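Local coordinates for protein putative dienelactone hydrolase (Klebsiella pneumoniae subsp. pneumoniae MGH 78578, PDB 3F67) that probably acts as an alpha/beta-hydrolase of the dienelactone hydrolase family, consistent with cleavage of ester or lactone bonds, its natural substrate being unassigned, at residues 39-44 with 82-87; 99-104 with 133-138; 205-210 with 227-232. One frame throughout, in Å; residues are numbered along the deposited sequence. Where two conformers were deposited one is given.

Interaction 1: residues 39-44 with 82-87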
# COMPACT_ATOMS: atom_id res chain seq x y z
N GLN A 39 1.24 -5.18 -0.15
CA GLN A 39 1.98 -5.94 -1.17
C GLN A 39 1.62 -5.60 -2.63
O GLN A 39 0.55 -5.02 -2.91
CB GLN A 39 1.58 -7.41 -0.94
CG GLN A 39 0.07 -7.58 -1.07
CD GLN A 39 -0.34 -9.05 -1.01
OE1 GLN A 39 -0.43 -9.61 0.08
NE2 GLN A 39 -0.52 -9.69 -2.17
N GLU A 40 2.53 -5.98 -3.56
CA GLU A 40 2.18 -6.13 -4.97
C GLU A 40 1.44 -7.48 -5.13
O GLU A 40 1.05 -8.12 -4.12
CB GLU A 40 3.45 -6.11 -5.80
CG GLU A 40 4.38 -4.90 -5.46
CD GLU A 40 5.64 -4.88 -6.33
OE1 GLU A 40 6.57 -5.68 -6.07
OE2 GLU A 40 5.76 -4.01 -7.22
N ILE A 41 1.23 -7.93 -6.38
CA ILE A 41 0.56 -9.22 -6.59
C ILE A 41 1.40 -10.44 -6.13
O ILE A 41 0.91 -11.58 -6.14
CB ILE A 41 0.16 -9.42 -8.05
CG1 ILE A 41 1.37 -9.36 -8.98
CG2 ILE A 41 -0.90 -8.36 -8.42
CD1 ILE A 41 1.07 -9.69 -10.43
N PHE A 42 2.63 -10.19 -5.72
CA PHE A 42 3.54 -11.29 -5.37
C PHE A 42 3.46 -11.71 -3.93
O PHE A 42 4.19 -12.61 -3.49
CB PHE A 42 4.98 -10.96 -5.80
CG PHE A 42 5.06 -10.46 -7.22
CD1 PHE A 42 4.64 -11.27 -8.28
CD2 PHE A 42 5.49 -9.15 -7.49
CE1 PHE A 42 4.66 -10.81 -9.64
CE2 PHE A 42 5.52 -8.68 -8.84
CZ PHE A 42 5.09 -9.53 -9.91
N GLY A 43 2.59 -11.04 -3.17
CA GLY A 43 2.41 -11.36 -1.75
C GLY A 43 3.50 -10.76 -0.90
O GLY A 43 4.19 -9.80 -1.31
N VAL A 44 3.65 -11.28 0.32
CA VAL A 44 4.64 -10.65 1.26
C VAL A 44 6.01 -11.26 0.94
O VAL A 44 6.55 -12.13 1.64
CB VAL A 44 4.20 -10.78 2.74
CG1 VAL A 44 5.20 -10.00 3.66
CG2 VAL A 44 2.86 -10.13 2.91
N THR A 82 -1.47 -15.80 -15.39
CA THR A 82 -2.17 -16.84 -14.65
C THR A 82 -2.38 -16.43 -13.18
O THR A 82 -3.43 -16.70 -12.59
CB THR A 82 -1.44 -18.17 -14.75
OG1 THR A 82 -1.30 -18.50 -16.15
CG2 THR A 82 -2.25 -19.33 -14.16
N LEU A 83 -1.37 -15.81 -12.61
CA LEU A 83 -1.48 -15.28 -11.25
C LEU A 83 -2.64 -14.29 -11.17
O LEU A 83 -3.47 -14.36 -10.25
CB LEU A 83 -0.17 -14.59 -10.82
CG LEU A 83 -0.13 -13.78 -9.51
CD1 LEU A 83 -0.59 -14.66 -8.32
CD2 LEU A 83 1.27 -13.19 -9.30
N PHE A 84 -2.71 -13.37 -12.13
CA PHE A 84 -3.81 -12.40 -12.17
C PHE A 84 -5.17 -13.07 -12.28
O PHE A 84 -6.07 -12.82 -11.47
CB PHE A 84 -3.61 -11.42 -13.32
CG PHE A 84 -3.11 -10.11 -12.89
CD1 PHE A 84 -1.90 -9.61 -13.34
CD2 PHE A 84 -3.84 -9.38 -11.97
CE1 PHE A 84 -1.45 -8.38 -12.91
CE2 PHE A 84 -3.39 -8.16 -11.52
CZ PHE A 84 -2.20 -7.66 -11.99
N LYS A 85 -5.29 -13.93 -13.28
CA LYS A 85 -6.57 -14.61 -13.58
C LYS A 85 -7.08 -15.55 -12.48
O LYS A 85 -8.26 -15.52 -12.12
CB LYS A 85 -6.47 -15.36 -14.91
CG LYS A 85 -7.75 -16.08 -15.37
CD LYS A 85 -7.50 -16.67 -16.77
CE LYS A 85 -8.62 -17.61 -17.21
NZ LYS A 85 -8.33 -18.19 -18.58
N GLU A 86 -6.19 -16.38 -11.96
CA GLU A 86 -6.59 -17.45 -11.05
C GLU A 86 -6.55 -17.06 -9.56
O GLU A 86 -7.19 -17.72 -8.73
CB GLU A 86 -5.76 -18.71 -11.30
CG GLU A 86 -5.77 -19.22 -12.75
CD GLU A 86 -7.15 -19.63 -13.28
OE1 GLU A 86 -8.10 -19.87 -12.49
OE2 GLU A 86 -7.29 -19.73 -14.53
N LEU A 87 -5.83 -16.00 -9.24
CA LEU A 87 -5.72 -15.59 -7.84
C LEU A 87 -6.10 -14.12 -7.62
O LEU A 87 -7.08 -13.84 -6.93
CB LEU A 87 -4.31 -15.87 -7.29
CG LEU A 87 -4.06 -15.45 -5.84
CD1 LEU A 87 -5.12 -16.09 -4.90
CD2 LEU A 87 -2.65 -15.92 -5.43
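A small apolar contact joins I41, in the loop that follows strand 32-38, to L83 and F84 on helix 80-88. I41 does most of the work on its side and uses both branches. Its CD1 lies 3.7 Å from CD2 of L83. F84 is deposited in two conformers; in the one given, F84 CE1 lies 3.8 Å from I41 CD1, and the shorter branch goes to the ring alone, with I41 CG2 3.9 Å from F84 CZ. With CG1 between the backbone N and the carbonyl carbon (chi1 59°), the long branch lies against L83 and F84 and CG2 against the F84 ring. F84 lies roughly at right angles to the isoleucine and is exposed.

In an alpha/beta-hydrolase fold, the loop after this strand runs beside the nucleophile elbow; here I41 lies near, without touching, the residues of a probable elbow and Cys-His-Asp triad, and it also packs on W124 of helix 124-133. A type I turn from E40 to G43 shapes the loop, its closing backbone bond weak. F42 adds a lighter touch: although its CB points away from the helix, its ring reaches back and CD1 comes 4.0 Å from CD2 of L83. I41 CG1 lies above one face of that ring, toward its rim, while I80 and V88, also on helix 80-88, extend the apolar patch around I41.

Interaction 2: residues 99-104 with 133-138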
# COMPACT_ATOMS: atom_id res chain seq x y z
N ASP A 99 -9.78 -6.56 5.95
CA ASP A 99 -8.55 -7.13 6.51
C ASP A 99 -7.60 -6.02 6.96
O ASP A 99 -6.90 -6.18 7.97
CB ASP A 99 -7.84 -8.04 5.48
CG ASP A 99 -8.53 -9.40 5.32
OD1 ASP A 99 -9.28 -9.82 6.25
OD2 ASP A 99 -8.35 -10.03 4.27
N LEU A 100 -7.49 -4.93 6.18
CA LEU A 100 -6.61 -3.85 6.62
C LEU A 100 -7.12 -3.24 7.93
O LEU A 100 -6.29 -2.87 8.80
CB LEU A 100 -6.48 -2.78 5.56
CG LEU A 100 -5.85 -3.29 4.27
CD1 LEU A 100 -5.88 -2.22 3.17
CD2 LEU A 100 -4.39 -3.80 4.50
N ASP A 101 -8.44 -3.12 8.06
CA ASP A 101 -9.01 -2.66 9.36
C ASP A 101 -8.57 -3.59 10.49
O ASP A 101 -8.29 -3.12 11.61
CB ASP A 101 -10.54 -2.66 9.37
CG ASP A 101 -11.15 -1.61 8.43
OD1 ASP A 101 -10.50 -0.58 8.10
OD2 ASP A 101 -12.32 -1.85 8.05
N HIS A 102 -8.53 -4.91 10.22
CA HIS A 102 -8.11 -5.83 11.30
C HIS A 102 -6.63 -5.70 11.65
O HIS A 102 -6.21 -5.92 12.80
CB HIS A 102 -8.50 -7.29 10.97
CG HIS A 102 -9.95 -7.55 11.18
ND1 HIS A 102 -10.91 -7.16 10.27
CD2 HIS A 102 -10.63 -8.09 12.23
CE1 HIS A 102 -12.11 -7.49 10.73
NE2 HIS A 102 -11.97 -8.06 11.90
N VAL A 103 -5.83 -5.36 10.64
CA VAL A 103 -4.41 -5.12 10.90
C VAL A 103 -4.30 -3.88 11.85
O VAL A 103 -3.54 -3.90 12.82
CB VAL A 103 -3.65 -4.81 9.58
CG1 VAL A 103 -2.21 -4.29 9.94
CG2 VAL A 103 -3.59 -6.07 8.71
N ALA A 104 -5.06 -2.82 11.55
CA ALA A 104 -5.01 -1.59 12.35
C ALA A 104 -5.45 -1.92 13.79
O ALA A 104 -4.86 -1.42 14.77
CB ALA A 104 -5.94 -0.50 11.71
N ALA A 133 -7.85 4.79 1.82
CA ALA A 133 -7.95 6.18 2.24
C ALA A 133 -9.39 6.73 2.16
O ALA A 133 -9.72 7.66 2.89
CB ALA A 133 -6.96 7.10 1.43
N ALA A 134 -10.25 6.12 1.34
CA ALA A 134 -11.68 6.48 1.31
C ALA A 134 -12.52 5.55 2.19
O ALA A 134 -13.76 5.66 2.24
CB ALA A 134 -12.21 6.43 -0.11
N HIS A 135 -11.87 4.61 2.86
CA HIS A 135 -12.62 3.61 3.66
C HIS A 135 -12.54 3.87 5.16
O HIS A 135 -13.56 3.78 5.87
CB HIS A 135 -12.09 2.22 3.31
CG HIS A 135 -12.61 1.13 4.20
ND1 HIS A 135 -13.82 0.51 3.99
CD2 HIS A 135 -12.06 0.54 5.29
CE1 HIS A 135 -14.01 -0.42 4.93
NE2 HIS A 135 -12.94 -0.43 5.71
N ASN A 136 -11.34 4.13 5.66
CA ASN A 136 -11.10 4.21 7.12
C ASN A 136 -10.97 5.67 7.53
O ASN A 136 -9.96 6.30 7.25
CB ASN A 136 -9.83 3.40 7.56
CG ASN A 136 -9.63 3.41 9.08
OD1 ASN A 136 -10.30 4.18 9.77
ND2 ASN A 136 -8.74 2.53 9.60
N PRO A 137 -11.98 6.21 8.23
CA PRO A 137 -11.93 7.64 8.56
C PRO A 137 -10.82 8.00 9.57
O PRO A 137 -10.48 9.18 9.72
CB PRO A 137 -13.31 7.93 9.17
CG PRO A 137 -13.82 6.66 9.62
CD PRO A 137 -13.20 5.57 8.75
N GLN A 138 -10.30 6.97 10.26
CA GLN A 138 -9.24 7.13 11.27
C GLN A 138 -7.87 7.29 10.60
O GLN A 138 -6.93 7.78 11.23
CB GLN A 138 -9.19 5.91 12.24
CG GLN A 138 -10.20 5.83 13.43
CD GLN A 138 -9.99 4.58 14.34
OE1 GLN A 138 -9.09 4.54 15.20
NE2 GLN A 138 -10.83 3.57 14.16
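The one hydrogen bond across this contact is a histidine-carboxylate bond: the imidazole of H135, in the loop after helix 124-133, meets the carboxylate of D101 on helix 93-108 edge-on. NE2 of H135 donates to OD2 of D101 at 2.8 Å, with a nearly straight N-H...O angle of 167°. The acceptor lies in the ring plane, and the nitrogen approaches OD2 from its syn side, 20° out of the carboxylate plane. The planes of ring and carboxylate are 16° apart, and the two side chains come from opposite directions. The first torsion of H135 sets CG opposite the backbone N, which carries NE2 to the aspartate.

The other carboxylate oxygen, OD1, is bonded to the hydroxyl of Y132, which also binds ND2 of N136, making the tyrosine a bridge between the two segments. N136 comes no closer to D101 than 3.9 Å, from its ND2 to OD1 of the aspartate. Its own OD1 takes the backbone N of Q138 at 2.8 Å, an Asx turn that shapes the loop leading to strand 141-145. With both its oxygens engaged, the carboxylate is probably held against rotation, and its charge would probably favour a protonated imidazole on H135.

Interaction 3: residues 205-210 with 227-232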
# COMPACT_ATOMS: atom_id res chain seq x y z
N VAL A 205 2.88 12.75 -7.96
CA VAL A 205 4.19 13.12 -8.50
C VAL A 205 4.52 12.12 -9.58
O VAL A 205 4.45 10.90 -9.34
CB VAL A 205 5.23 13.08 -7.37
CG1 VAL A 205 6.70 13.25 -7.95
CG2 VAL A 205 4.88 14.17 -6.29
N VAL A 206 4.85 12.62 -10.79
CA VAL A 206 5.18 11.75 -11.91
C VAL A 206 6.67 11.85 -12.24
O VAL A 206 7.19 12.95 -12.49
CB VAL A 206 4.38 12.15 -13.16
CG1 VAL A 206 4.73 11.19 -14.30
CG2 VAL A 206 2.88 12.07 -12.85
N TYR A 207 7.36 10.71 -12.18
CA TYR A 207 8.81 10.64 -12.43
C TYR A 207 9.07 10.41 -13.92
O TYR A 207 8.74 9.35 -14.44
CB TYR A 207 9.43 9.51 -11.60
CG TYR A 207 9.45 9.86 -10.14
CD1 TYR A 207 10.53 10.59 -9.60
CD2 TYR A 207 8.38 9.52 -9.30
CE1 TYR A 207 10.53 10.99 -8.23
CE2 TYR A 207 8.38 9.91 -7.95
CZ TYR A 207 9.46 10.61 -7.44
OH TYR A 207 9.48 10.99 -6.12
N PRO A 208 9.68 11.40 -14.59
CA PRO A 208 9.88 11.30 -16.06
C PRO A 208 10.62 10.04 -16.53
O PRO A 208 10.35 9.55 -17.62
CB PRO A 208 10.72 12.55 -16.41
CG PRO A 208 10.60 13.49 -15.30
CD PRO A 208 10.17 12.67 -14.03
N GLU A 209 11.55 9.53 -15.73
CA GLU A 209 12.40 8.46 -16.24
C GLU A 209 11.96 7.07 -15.78
O GLU A 209 12.57 6.08 -16.16
CB GLU A 209 13.85 8.71 -15.78
CG GLU A 209 14.42 10.02 -16.29
CD GLU A 209 14.30 10.14 -17.80
OE1 GLU A 209 14.50 9.12 -18.50
OE2 GLU A 209 13.95 11.24 -18.28
N ALA A 210 10.91 7.01 -14.98
CA ALA A 210 10.58 5.76 -14.29
C ALA A 210 9.47 4.98 -14.96
O ALA A 210 8.51 5.55 -15.45
CB ALA A 210 10.14 6.08 -12.84
N ALA A 227 13.33 6.05 -7.17
CA ALA A 227 13.00 5.28 -5.97
C ALA A 227 13.45 6.02 -4.71
O ALA A 227 12.69 6.11 -3.75
CB ALA A 227 13.63 3.92 -6.03
N LYS A 228 14.66 6.55 -4.73
CA LYS A 228 15.19 7.24 -3.55
C LYS A 228 14.45 8.55 -3.29
O LYS A 228 14.14 8.85 -2.14
CB LYS A 228 16.67 7.52 -3.71
CG LYS A 228 17.51 6.25 -3.61
CD LYS A 228 18.93 6.70 -3.36
CE LYS A 228 19.90 5.89 -4.09
NZ LYS A 228 20.33 4.72 -3.27
N ASP A 229 14.16 9.30 -4.36
CA ASP A 229 13.36 10.51 -4.20
C ASP A 229 11.97 10.18 -3.66
O ASP A 229 11.46 10.85 -2.75
CB ASP A 229 13.26 11.28 -5.52
CG ASP A 229 12.55 12.61 -5.36
OD1 ASP A 229 13.23 13.57 -4.96
OD2 ASP A 229 11.32 12.70 -5.58
N GLY A 230 11.33 9.16 -4.23
CA GLY A 230 9.97 8.75 -3.77
C GLY A 230 9.97 8.34 -2.31
O GLY A 230 9.06 8.72 -1.53
N TRP A 231 11.00 7.60 -1.91
CA TRP A 231 11.09 7.16 -0.52
C TRP A 231 11.18 8.39 0.41
O TRP A 231 10.52 8.45 1.45
CB TRP A 231 12.32 6.28 -0.32
CG TRP A 231 12.30 5.49 0.98
CD1 TRP A 231 13.06 5.72 2.09
CD2 TRP A 231 11.52 4.31 1.25
NE1 TRP A 231 12.74 4.77 3.07
CE2 TRP A 231 11.82 3.90 2.58
CE3 TRP A 231 10.58 3.58 0.50
CZ2 TRP A 231 11.23 2.77 3.18
CZ3 TRP A 231 9.97 2.47 1.10
CH2 TRP A 231 10.31 2.07 2.43
N GLN A 232 11.95 9.41 -0.00
CA GLN A 232 12.07 10.61 0.84
C GLN A 232 10.76 11.39 0.84
O GLN A 232 10.37 11.90 1.90
CB GLN A 232 13.24 11.49 0.38
CG GLN A 232 14.64 10.82 0.62
CD GLN A 232 14.82 10.32 2.08
OE1 GLN A 232 15.15 9.13 2.35
NE2 GLN A 232 14.53 11.22 3.05
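Hydrogen bonding comes first: the phenol of Y207, at the end of strand 202-207, donates from OH to OD2 of D229 on helix 224-238. The bond is short, 2.6 Å between Y207 OH and D229 OD2, and uses the anti lone pair of that oxygen, the one turned away from OD1. The carboxylate meets the edge of the phenol ring, near its plane, but the two planes stand 70° apart. D229 holds its CG anti to the backbone N (chi1 -175°), which swings OD2 out to the phenol oxygen. The same OD2 also has an ionic partner, R233, one turn further along the helix. Two groups thus grip this oxygen, and the arginine would probably help keep the carboxylate charged.

Strand 202-207 is an outermost strand of the alpha/beta-hydrolase sheet, and helix 224-238 is the last helix of the chain, so the phenol links the sheet margin to the C-terminal helix. A type I turn from Y207 to A210 takes the chain away from the strand.

The remaining contacts are not hydrogen bonds. CE1 of Y207 lies 3.9 Å from CB of D229. The phenol oxygen also sits close to the helix backbone at G230, with Y207 OH 3.2 Å from G230 N, but the angle is too poor for a hydrogen bond. Around the ring, S226 and R233 of the same helix and L175 of strand 172-177 add packing, and F214 meets it ring to ring.

Overall arrangement
Running from the N terminus, the chain closes interaction 1 first, when helix 80-88 packs on the loop after strand 32-38, the chain between them holding helix 46-57 and strand 61-65. Interaction 2 follows: helix 93-108, the next helix, is joined to the loop after helix 124-133, closing a loop of chain that takes in strand 116-122 and that helix. Interaction 3 closes the shortest excursion, 16 intervening residues, between the edge strand 202-207 and the final helix. The three are in series, none nested or crossing. Centres lie about 21 to 26 Å apart and no two touch; interactions 2 and 3 lie on opposite sides of the chain's centre. Interactions 1 and 2 join helices to loops; interaction 3 alone reaches a sheet strand.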